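Local coordinates for RegF protein (Neisseria gonorrhoeae, PDB 4HOJ), which binds glutathione and calcium ions and is a glutathione S-transferase homologue also named stringent starvation protein A, at residues V45-Y49 and L60-E64. Residues are numbered along the deposited sequence.
Sequences VMNPY and LVLHE. With GSH (glutathione), chain C.
Residues 45-49 hold the last two residues of helix 41-46, Val-45 and Met-46, and the loop that leaves it. The loop runs alongside strand 60-63; the directions CA 46 to 49 and CA 61 to 63 are 21° apart. The CA atoms of Met-46 and Val-61 are 6.6 Å apart, those of Asn-47 and His-63 6.2 Å. Met-46 CB meets Val-61 CG1 at 3.9 Å, and Met-46 O lies 3.5 Å from the same CG1. The m, t, m side chain then leads away, onto Val-54 and Val-56 of strand 54-57. Asn-47 leaves the helix with phi/psi -139/112. With chi1 t, its OD1 sits over one face of the His-63 ring, 3.4 Å from CG. The same OD1 accepts a hydrogen bond from Tyr-49 N at 2.9 Å, closing an Asx turn. Asn-47 ND2 donates to the backbone O of Gln-51, a glutathione-binding residue, tying the loop to the pocket. Pro-48 CD packs 3.6 Å from His-63 NE2. Tyr-49, chi1 m, brings CE2 to 3.6 Å from His-63 CE1; the ring centroids are 5.5 Å apart, the planes at 84°. At the subunit interface Tyr-49 makes a cation-pi contact with Lys-101 of the second subunit. His-63 points CA-to-CB toward the loop; with chi1 p it has the largest covered area, 94 Å². Leu-62 points CA-to-CB away and packs on Ile-68. Glu-64, phi +74, N-caps helix 65-75, and its OE1 accepts from glutathione N1 at 2.7 Å. This is the thioredoxin-like N-terminal domain of glutathione S-transferases, with the loop along the chain's outermost strand, next to the glutathione pocket.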
loop_
_atom_site.group_PDB
_atom_site.type_symbol
_atom_site.label_atom_id
_atom_site.label_comp_id
_atom_site.label_asym_id
_atom_site.label_seq_id
_atom_site.Cartn_x
_atom_site.Cartn_y
_atom_site.Cartn_z
ATOM N N VAL A 45 -8.636 -17.974 8.499
ATOM C CA VAL A 45 -7.314 -18.537 8.747
ATOM C C VAL A 45 -6.352 -18.005 7.678
ATOM O O VAL A 45 -5.191 -17.677 7.972
ATOM C CB VAL A 45 -7.384 -20.065 8.688
ATOM C CG1 VAL A 45 -5.985 -20.677 8.874
ATOM C CG2 VAL A 45 -8.306 -20.590 9.800
ATOM N N MET A 46 -6.819 -17.897 6.438
ATOM C CA MET A 46 -5.993 -17.391 5.331
ATOM C C MET A 46 -5.796 -15.882 5.419
ATOM O O MET A 46 -4.774 -15.343 4.983
ATOM C CB MET A 46 -6.652 -17.731 3.971
ATOM C CG MET A 46 -6.564 -19.213 3.595
ATOM S SD MET A 46 -7.246 -19.596 1.999
ATOM C CE MET A 46 -8.967 -19.211 2.285
ATOM N N ASN A 47 -6.789 -15.168 5.906
ATOM C CA ASN A 47 -6.795 -13.726 5.849
ATOM C C ASN A 47 -7.342 -13.246 7.189
ATOM O O ASN A 47 -8.521 -13.402 7.463
ATOM C CB ASN A 47 -7.709 -13.244 4.700
ATOM C CG ASN A 47 -7.785 -11.719 4.621
ATOM O OD1 ASN A 47 -7.178 -11.005 5.459
ATOM N ND2 ASN A 47 -8.523 -11.198 3.671
ATOM N N PRO A 48 -6.522 -12.600 8.030
ATOM C CA PRO A 48 -7.075 -12.191 9.334
ATOM C C PRO A 48 -8.168 -11.142 9.237
ATOM O O PRO A 48 -8.965 -11.001 10.178
ATOM C CB PRO A 48 -5.852 -11.611 10.076
ATOM C CG PRO A 48 -4.991 -11.151 9.020
ATOM C CD PRO A 48 -5.116 -12.175 7.878
ATOM N N TYR A 49 -8.291 -10.488 8.082
ATOM C CA TYR A 49 -9.412 -9.575 7.879
ATOM C C TYR A 49 -10.688 -10.246 7.386
ATOM O O TYR A 49 -11.709 -9.573 7.273
ATOM C CB TYR A 49 -9.018 -8.447 6.920
ATOM C CG TYR A 49 -7.740 -7.781 7.349
ATOM C CD1 TYR A 49 -7.605 -7.235 8.611
ATOM C CD2 TYR A 49 -6.631 -7.767 6.527
ATOM C CE1 TYR A 49 -6.402 -6.650 9.001
ATOM C CE2 TYR A 49 -5.433 -7.181 6.917
ATOM C CZ TYR A 49 -5.346 -6.642 8.137
ATOM O OH TYR A 49 -4.107 -6.063 8.506
ATOM N N LEU A 60 2.261 -20.356 -0.394
ATOM C CA LEU A 60 2.055 -18.912 -0.339
ATOM C C LEU A 60 0.590 -18.555 -0.202
ATOM O O LEU A 60 -0.246 -18.995 -1.002
ATOM C CB LEU A 60 2.576 -18.266 -1.618
ATOM C CG LEU A 60 2.331 -16.771 -1.779
ATOM C CD1 LEU A 60 3.070 -15.954 -0.762
ATOM C CD2 LEU A 60 2.681 -16.321 -3.169
ATOM N N VAL A 61 0.258 -17.723 0.782
ATOM C CA VAL A 61 -1.093 -17.202 0.940
ATOM C C VAL A 61 -1.036 -15.676 0.947
ATOM O O VAL A 61 -0.342 -15.100 1.813
ATOM C CB VAL A 61 -1.671 -17.648 2.273
ATOM C CG1 VAL A 61 -3.081 -17.125 2.430
ATOM C CG2 VAL A 61 -1.696 -19.188 2.327
ATOM N N LEU A 62 -1.725 -15.008 0.033
ATOM C CA LEU A 62 -1.776 -13.544 -0.009
ATOM C C LEU A 62 -3.195 -13.053 0.082
ATOM O O LEU A 62 -4.110 -13.642 -0.517
ATOM C CB LEU A 62 -1.194 -13.023 -1.312
ATOM C CG LEU A 62 0.281 -13.311 -1.542
ATOM C CD1 LEU A 62 0.638 -12.783 -2.942
ATOM C CD2 LEU A 62 1.160 -12.587 -0.497
ATOM N N HIS A 63 -3.422 -11.924 0.747
ATOM C CA HIS A 63 -4.652 -11.158 0.596
ATOM C C HIS A 63 -4.216 -9.741 0.212
ATOM O O HIS A 63 -3.018 -9.467 0.055
ATOM C CB HIS A 63 -5.482 -11.213 1.891
ATOM C CG HIS A 63 -4.721 -10.849 3.142
ATOM N ND1 HIS A 63 -4.661 -9.567 3.663
ATOM C CD2 HIS A 63 -3.999 -11.626 3.983
ATOM C CE1 HIS A 63 -3.902 -9.577 4.753
ATOM N NE2 HIS A 63 -3.484 -10.812 4.972
ATOM N N GLU A 64 -5.221 -8.881 0.073
ATOM C CA GLU A 64 -5.128 -7.510 -0.419
ATOM C C GLU A 64 -4.923 -7.518 -1.918
ATOM O O GLU A 64 -3.856 -7.850 -2.467
ATOM C CB GLU A 64 -3.986 -6.760 0.277
ATOM C CG GLU A 64 -3.989 -5.263 -0.002
ATOM C CD GLU A 64 -5.196 -4.519 0.520
ATOM O OE1 GLU A 64 -5.982 -5.080 1.287
ATOM O OE2 GLU A 64 -5.250 -3.298 0.210
HETATM N N1 GSH C . -8.479 -4.028 0.867
HETATM C CA1 GSH C . -9.149 -5.263 0.365
HETATM C C1 GSH C . -8.574 -5.660 -0.944
HETATM O O11 GSH C . -8.511 -6.875 -1.261
HETATM O O12 GSH C . -8.200 -4.749 -1.705
HETATM C CB1 GSH C . -10.676 -5.102 0.348
HETATM C CG1 GSH C . -11.421 -6.416 0.089
HETATM C CD1 GSH C . -12.890 -6.265 0.437
HETATM O OE1 GSH C . -13.392 -5.232 0.820
HETATM N N2 GSH C . -13.604 -7.430 0.205
HETATM C CA2 GSH C . -15.029 -7.444 0.533
HETATM C C2 GSH C . -15.204 -8.493 1.603
HETATM O O2 GSH C . -14.657 -9.581 1.673
HETATM C CB2 GSH C . -15.933 -7.830 -0.588
HETATM S SG2 GSH C . -15.784 -6.803 -2.022
HETATM N N3 GSH C . -16.244 -8.154 2.566
HETATM C CA3 GSH C . -16.556 -9.042 3.672
HETATM C C3 GSH C . -16.246 -8.303 4.936
HETATM O O31 GSH C . -15.639 -7.180 5.017
HETATM O O32 GSH C . -16.610 -8.882 5.986
#